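Local coordinates for phosphoinositide 3-kinase adapter protein 1 (Homo sapiens, PDB 5FOR), which links B-cell receptor and Toll-like receptor signalling to phosphoinositide 3-kinase as an adapter, here represented by its TIR domain, at residues 7-21 and 58-72. Sequence-based numbering, arbitrary orientation. Where two conformers were deposited one is given.
Sequences CDILIVYSPDAEEWC and FLSTRCVVVLLSAEL
Leu10 and Val12 of strand 9-13 exchange backbone hydrogen bonds with Cys63, Val65 and Leu67 of strand 63-68. The two are neighbouring parallel strands in the five-stranded sheet of the TIR domain, a flavodoxin-like fold with strand order 2-1-3-4-5. Strand 40-43 borders strand 9-13 on its other side. The bond from Val65 N to Leu10 O is nearly straight at 177°. Cys63 O accepts twice, from Leu10 N and from Thr61 OG1, which reach it from opposite faces of its carbonyl plane.

Leu10, Val12 and Val64 share one face of the sheet. There Leu10 CD2 lies over a face of the Phe58 ring, and Val12 CG1 comes within 3.6 Å of Phe58 CZ. Ile9, Ile11 and Val65 line the opposite face. On that side Leu67 CD1 of strand 63-68 meets helix 18-30, 3.7 Å from Trp20 CB.

Further along the chain, Glu71 crosses to the turn at Ser14-Asp16. Its CB packs on Ser14 CB, and Glu71 CB lies 3.2 Å from Asp16 OD2. CG stands anti to the backbone N (chi1 -171°), and the extended chain runs past Ser14 CB. Glu71 CD approaches Pro15 CD, and Glu71 OE2 ends 3.4 Å from that same Pro15 CD. Glu71 OE1 takes a weak bond from Asp16 N. An alanine here is likely to leave Asp16 N without this acceptor and open a gap beside Pro15. The Asp16 side chain slides past Glu71 in the opposite direction. Glu71 OE1 lies 3.7 Å from Asp16 OD1, so the two negative charges probably repel somewhat. Asp16 OD2 accepts from Glu71 N on its syn side, with the donor 28° out of the carboxylate plane. Nearby, one water joins the two segments, accepting from Ser14 N at 2.7 Å and donating to Leu67 O at 2.8 Å.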
loop_
_atom_site.group_PDB
_atom_site.type_symbol
_atom_site.label_atom_id
_atom_site.label_comp_id
_atom_site.label_asym_id
_atom_site.label_seq_id
_atom_site.Cartn_x
_atom_site.Cartn_y
_atom_site.Cartn_z
ATOM N N CYS A 7 -4.520 -7.517 -11.504
ATOM C CA CYS A 7 -4.887 -6.818 -10.268
ATOM C C CYS A 7 -5.013 -5.300 -10.437
ATOM O O CYS A 7 -4.153 -4.662 -11.039
ATOM C CB CYS A 7 -3.844 -7.128 -9.182
ATOM S SG CYS A 7 -4.234 -6.578 -7.482
ATOM N N ASP A 8 -6.081 -4.723 -9.895
ATOM C CA ASP A 8 -6.275 -3.275 -9.958
ATOM C C ASP A 8 -5.798 -2.529 -8.699
ATOM O O ASP A 8 -5.046 -1.566 -8.800
ATOM C CB ASP A 8 -7.737 -2.966 -10.198
ATOM C CG ASP A 8 -8.256 -3.616 -11.454
ATOM O OD1 ASP A 8 -7.809 -3.207 -12.554
ATOM O OD2 ASP A 8 -9.106 -4.534 -11.333
ATOM N N ILE A 9 -6.246 -2.984 -7.529
ATOM C CA ILE A 9 -5.874 -2.388 -6.252
ATOM C C ILE A 9 -5.181 -3.419 -5.353
ATOM O O ILE A 9 -5.749 -4.467 -5.025
ATOM C CB ILE A 9 -7.107 -1.780 -5.541
ATOM C CG1 ILE A 9 -7.787 -0.732 -6.443
ATOM C CG2 ILE A 9 -6.684 -1.166 -4.169
ATOM C CD1 ILE A 9 -9.055 -0.130 -5.869
ATOM N N LEU A 10 -3.950 -3.120 -4.956
ATOM C CA LEU A 10 -3.199 -4.020 -4.103
ATOM C C LEU A 10 -2.876 -3.370 -2.747
ATOM O O LEU A 10 -2.182 -2.357 -2.691
ATOM C CB LEU A 10 -1.906 -4.464 -4.796
ATOM C CG LEU A 10 -1.034 -5.373 -3.909
ATOM C CD1 LEU A 10 -1.732 -6.708 -3.556
ATOM C CD2 LEU A 10 0.290 -5.629 -4.575
ATOM N N ILE A 11 -3.392 -3.961 -1.670
ATOM C CA ILE A 11 -3.126 -3.490 -0.317
ATOM C C ILE A 11 -1.947 -4.269 0.263
ATOM O O ILE A 11 -2.040 -5.475 0.495
ATOM C CB ILE A 11 -4.357 -3.610 0.587
ATOM C CG1 ILE A 11 -5.594 -3.001 -0.094
ATOM C CG2 ILE A 11 -4.080 -2.937 1.957
ATOM C CD1 ILE A 11 -6.877 -3.145 0.685
ATOM N N VAL A 12 -0.834 -3.566 0.454
ATOM C CA VAL A 12 0.388 -4.105 1.054
ATOM C C VAL A 12 0.462 -3.736 2.539
ATOM O O VAL A 12 0.394 -2.565 2.898
ATOM C CB VAL A 12 1.621 -3.584 0.308
ATOM C CG1 VAL A 12 2.875 -4.259 0.810
ATOM C CG2 VAL A 12 1.438 -3.801 -1.177
ATOM N N TYR A 13 0.576 -4.725 3.409
ATOM C CA TYR A 13 0.549 -4.450 4.842
ATOM C C TYR A 13 1.351 -5.486 5.629
ATOM O O TYR A 13 1.746 -6.520 5.114
ATOM C CB TYR A 13 -0.899 -4.414 5.353
ATOM C CG TYR A 13 -1.529 -5.783 5.408
ATOM C CD1 TYR A 13 -1.798 -6.496 4.237
ATOM C CD2 TYR A 13 -1.824 -6.378 6.619
ATOM C CE1 TYR A 13 -2.358 -7.764 4.274
ATOM C CE2 TYR A 13 -2.378 -7.634 6.676
ATOM C CZ TYR A 13 -2.650 -8.328 5.492
ATOM O OH TYR A 13 -3.210 -9.581 5.546
ATOM N N SER A 14 1.598 -5.190 6.892
ATOM C CA SER A 14 2.197 -6.161 7.778
ATOM C C SER A 14 1.179 -6.565 8.833
ATOM O O SER A 14 0.207 -5.846 9.063
ATOM C CB SER A 14 3.475 -5.589 8.412
ATOM O OG SER A 14 4.523 -5.606 7.463
ATOM N N PRO A 15 1.401 -7.721 9.475
ATOM C CA PRO A 15 0.410 -8.209 10.448
ATOM C C PRO A 15 0.012 -7.228 11.550
ATOM O O PRO A 15 -1.120 -7.325 12.009
ATOM C CB PRO A 15 1.079 -9.465 11.035
ATOM C CG PRO A 15 2.099 -9.926 9.939
ATOM C CD PRO A 15 2.533 -8.657 9.268
ATOM N N ASP A 16 0.858 -6.282 11.945
ATOM C CA ASP A 16 0.426 -5.332 12.982
ATOM C C ASP A 16 -0.668 -4.353 12.513
ATOM O O ASP A 16 -1.291 -3.697 13.344
ATOM C CB ASP A 16 1.621 -4.550 13.549
ATOM C CG ASP A 16 2.384 -3.753 12.484
ATOM O OD1 ASP A 16 2.108 -3.947 11.276
ATOM O OD2 ASP A 16 3.282 -2.955 12.864
ATOM N N ALA A 17 -0.901 -4.276 11.202
ATOM C CA ALA A 17 -1.925 -3.411 10.619
ATOM C C ALA A 17 -3.030 -4.235 9.909
ATOM O O ALA A 17 -3.773 -3.725 9.058
ATOM C CB ALA A 17 -1.273 -2.411 9.634
ATOM N N GLU A 18 -3.096 -5.510 10.275
ATOM C CA GLU A 18 -4.105 -6.470 9.821
ATOM C C GLU A 18 -5.553 -5.941 9.763
ATOM O O GLU A 18 -6.266 -6.155 8.790
ATOM C CB GLU A 18 -4.057 -7.690 10.746
ATOM C CG GLU A 18 -5.024 -8.786 10.392
ATOM C CD GLU A 18 -4.628 -9.465 9.116
ATOM O OE1 GLU A 18 -3.462 -9.906 9.044
ATOM O OE2 GLU A 18 -5.464 -9.554 8.188
ATOM N N GLU A 19 -5.994 -5.293 10.830
ATOM C CA GLU A 19 -7.356 -4.793 10.898
ATOM C C GLU A 19 -7.582 -3.586 9.989
ATOM O O GLU A 19 -8.674 -3.441 9.433
ATOM C CB GLU A 19 -7.716 -4.470 12.352
ATOM C CG GLU A 19 -7.332 -5.622 13.274
ATOM C CD GLU A 19 -7.623 -5.364 14.738
ATOM O OE1 GLU A 19 -8.757 -4.935 15.045
ATOM O OE2 GLU A 19 -6.725 -5.625 15.581
ATOM N N TRP A 20 -6.569 -2.732 9.818
ATOM C CA TRP A 20 -6.691 -1.639 8.856
ATOM C C TRP A 20 -6.895 -2.209 7.467
ATOM O O TRP A 20 -7.576 -1.630 6.637
ATOM C CB TRP A 20 -5.466 -0.722 8.865
ATOM C CG TRP A 20 -5.701 0.390 9.790
ATOM C CD1 TRP A 20 -5.155 0.561 11.034
ATOM C CD2 TRP A 20 -6.620 1.469 9.600
ATOM N NE1 TRP A 20 -5.662 1.699 11.619
ATOM C CE2 TRP A 20 -6.560 2.278 10.762
ATOM C CE3 TRP A 20 -7.478 1.839 8.558
ATOM C CZ2 TRP A 20 -7.333 3.425 10.916
ATOM C CZ3 TRP A 20 -8.242 2.983 8.709
ATOM C CH2 TRP A 20 -8.159 3.769 9.880
ATOM N N CYS A 21 -6.267 -3.345 7.220
ATOM C CA CYS A 21 -6.336 -3.950 5.928
ATOM C C CYS A 21 -7.754 -4.526 5.722
ATOM O O CYS A 21 -8.301 -4.406 4.636
ATOM C CB CYS A 21 -5.248 -5.025 5.756
ATOM S SG CYS A 21 -5.453 -5.939 4.208
ATOM N N PHE A 58 2.824 -7.692 -7.263
ATOM C CA PHE A 58 3.470 -6.454 -6.833
ATOM C C PHE A 58 3.798 -5.576 -8.029
ATOM O O PHE A 58 3.591 -4.361 -8.010
ATOM C CB PHE A 58 4.749 -6.757 -6.051
ATOM C CG PHE A 58 4.611 -6.584 -4.580
ATOM C CD1 PHE A 58 3.848 -7.469 -3.830
ATOM C CD2 PHE A 58 5.254 -5.546 -3.936
ATOM C CE1 PHE A 58 3.716 -7.315 -2.449
ATOM C CE2 PHE A 58 5.131 -5.381 -2.555
ATOM C CZ PHE A 58 4.362 -6.268 -1.811
ATOM N N LEU A 59 4.305 -6.206 -9.078
ATOM C CA LEU A 59 4.721 -5.464 -10.245
ATOM C C LEU A 59 3.576 -5.194 -11.223
ATOM O O LEU A 59 3.628 -4.243 -11.993
ATOM C CB LEU A 59 5.860 -6.199 -10.936
ATOM C CG LEU A 59 7.193 -5.966 -10.223
ATOM C CD1 LEU A 59 8.362 -6.556 -11.008
ATOM C CD2 LEU A 59 7.415 -4.481 -10.034
ATOM N N SER A 60 2.523 -5.997 -11.145
ATOM C CA SER A 60 1.473 -6.011 -12.161
ATOM C C SER A 60 0.283 -5.122 -11.822
ATOM O O SER A 60 -0.457 -4.699 -12.709
ATOM C CB SER A 60 0.964 -7.440 -12.362
ATOM O OG SER A 60 1.990 -8.389 -12.154
ATOM N N THR A 61 0.075 -4.865 -10.537
ATOM C CA THR A 61 -1.127 -4.154 -10.101
ATOM C C THR A 61 -1.160 -2.728 -10.653
ATOM O O THR A 61 -0.128 -2.172 -11.020
ATOM C CB THR A 61 -1.240 -4.134 -8.564
ATOM O OG1 THR A 61 -2.461 -3.480 -8.180
ATOM C CG2 THR A 61 -0.032 -3.433 -7.963
ATOM N N ARG A 62 -2.353 -2.157 -10.751
ATOM C CA ARG A 62 -2.500 -0.816 -11.301
ATOM C C ARG A 62 -2.254 0.226 -10.211
ATOM O O ARG A 62 -1.680 1.280 -10.469
ATOM C CB ARG A 62 -3.892 -0.622 -11.927
ATOM C CG ARG A 62 -4.133 0.795 -12.471
ATOM C CD ARG A 62 -4.989 0.815 -13.745
ATOM N NE ARG A 62 -6.426 0.806 -13.468
ATOM C CZ ARG A 62 -7.212 -0.256 -13.606
ATOM N NH1 ARG A 62 -6.708 -1.410 -14.021
ATOM N NH2 ARG A 62 -8.507 -0.160 -13.338
ATOM N N CYS A 63 -2.665 -0.090 -8.988
ATOM C CA CYS A 63 -2.551 0.841 -7.870
ATOM C C CYS A 63 -2.093 0.114 -6.593
ATOM O O CYS A 63 -2.470 -1.037 -6.348
ATOM C CB CYS A 63 -3.892 1.544 -7.692
ATOM S SG CYS A 63 -4.270 2.230 -6.115
ATOM N N VAL A 64 -1.231 0.758 -5.805
ATOM C CA VAL A 64 -0.773 0.134 -4.576
ATOM C C VAL A 64 -1.185 1.004 -3.419
ATOM O O VAL A 64 -1.045 2.225 -3.465
ATOM C CB VAL A 64 0.750 -0.120 -4.549
ATOM C CG1 VAL A 64 1.136 -0.758 -3.231
ATOM C CG2 VAL A 64 1.148 -1.053 -5.652
ATOM N N VAL A 65 -1.714 0.363 -2.386
ATOM C CA VAL A 65 -2.042 1.039 -1.155
ATOM C C VAL A 65 -1.101 0.468 -0.117
ATOM O O VAL A 65 -1.130 -0.737 0.150
ATOM C CB VAL A 65 -3.522 0.855 -0.757
ATOM C CG1 VAL A 65 -3.819 1.564 0.567
ATOM C CG2 VAL A 65 -4.455 1.367 -1.881
ATOM N N VAL A 66 -0.253 1.332 0.438
ATOM C CA VAL A 66 0.762 0.922 1.421
ATOM C C VAL A 66 0.312 1.249 2.840
ATOM O O VAL A 66 0.127 2.434 3.190
ATOM C CB VAL A 66 2.140 1.603 1.126
ATOM C CG1 VAL A 66 3.225 0.988 1.972
ATOM C CG2 VAL A 66 2.490 1.499 -0.357
ATOM N N LEU A 67 0.120 0.225 3.673
ATOM C CA LEU A 67 -0.221 0.530 5.066
ATOM C C LEU A 67 1.099 0.732 5.802
ATOM O O LEU A 67 1.837 -0.213 6.053
ATOM C CB LEU A 67 -1.085 -0.561 5.713
ATOM C CG LEU A 67 -2.396 -0.909 4.982
ATOM C CD1 LEU A 67 -3.396 -1.570 5.899
ATOM C CD2 LEU A 67 -3.024 0.303 4.340
ATOM N N LEU A 68 1.407 1.985 6.103
ATOM C CA LEU A 68 2.673 2.314 6.743
ATOM C C LEU A 68 2.604 2.057 8.232
ATOM O O LEU A 68 2.287 2.955 9.008
ATOM C CB LEU A 68 3.038 3.771 6.494
ATOM C CG LEU A 68 4.510 4.107 6.618
ATOM C CD1 LEU A 68 5.254 3.284 5.582
ATOM C CD2 LEU A 68 4.710 5.596 6.396
ATOM N N SER A 69 2.879 0.821 8.624
ATOM C CA SER A 69 3.042 0.472 10.040
ATOM C C SER A 69 4.533 0.334 10.403
ATOM O O SER A 69 5.382 0.261 9.516
ATOM C CB SER A 69 2.294 -0.843 10.348
ATOM O OG SER A 69 2.698 -1.860 9.439
ATOM N N ALA A 70 4.832 0.256 11.699
ATOM C CA ALA A 70 6.197 0.035 12.193
ATOM C C ALA A 70 6.818 -1.238 11.655
ATOM O O ALA A 70 7.965 -1.240 11.240
ATOM C CB ALA A 70 6.201 -0.011 13.719
ATOM N N GLU A 71 6.048 -2.324 11.656
ATOM C CA GLU A 71 6.541 -3.609 11.166
ATOM C C GLU A 71 6.779 -3.565 9.667
ATOM O O GLU A 71 7.654 -4.245 9.156
ATOM C CB GLU A 71 5.559 -4.720 11.520
ATOM C CG GLU A 71 6.069 -6.118 11.257
ATOM C CD GLU A 71 5.060 -7.199 11.650
ATOM O OE1 GLU A 71 4.086 -6.875 12.368
ATOM O OE2 GLU A 71 5.245 -8.369 11.236
ATOM N N LEU A 72 6.007 -2.747 8.956
ATOM C CA LEU A 72 6.179 -2.673 7.539
ATOM C C LEU A 72 7.460 -1.896 7.200
ATOM O O LEU A 72 8.221 -2.348 6.349
ATOM C CB LEU A 72 4.955 -2.050 6.866
ATOM C CG LEU A 72 5.155 -2.076 5.340
ATOM C CD1 LEU A 72 4.146 -2.966 4.638
ATOM C CD2 LEU A 72 5.154 -0.670 4.737
HETATM O O HOH W 1 1.377 -2.561 7.559
#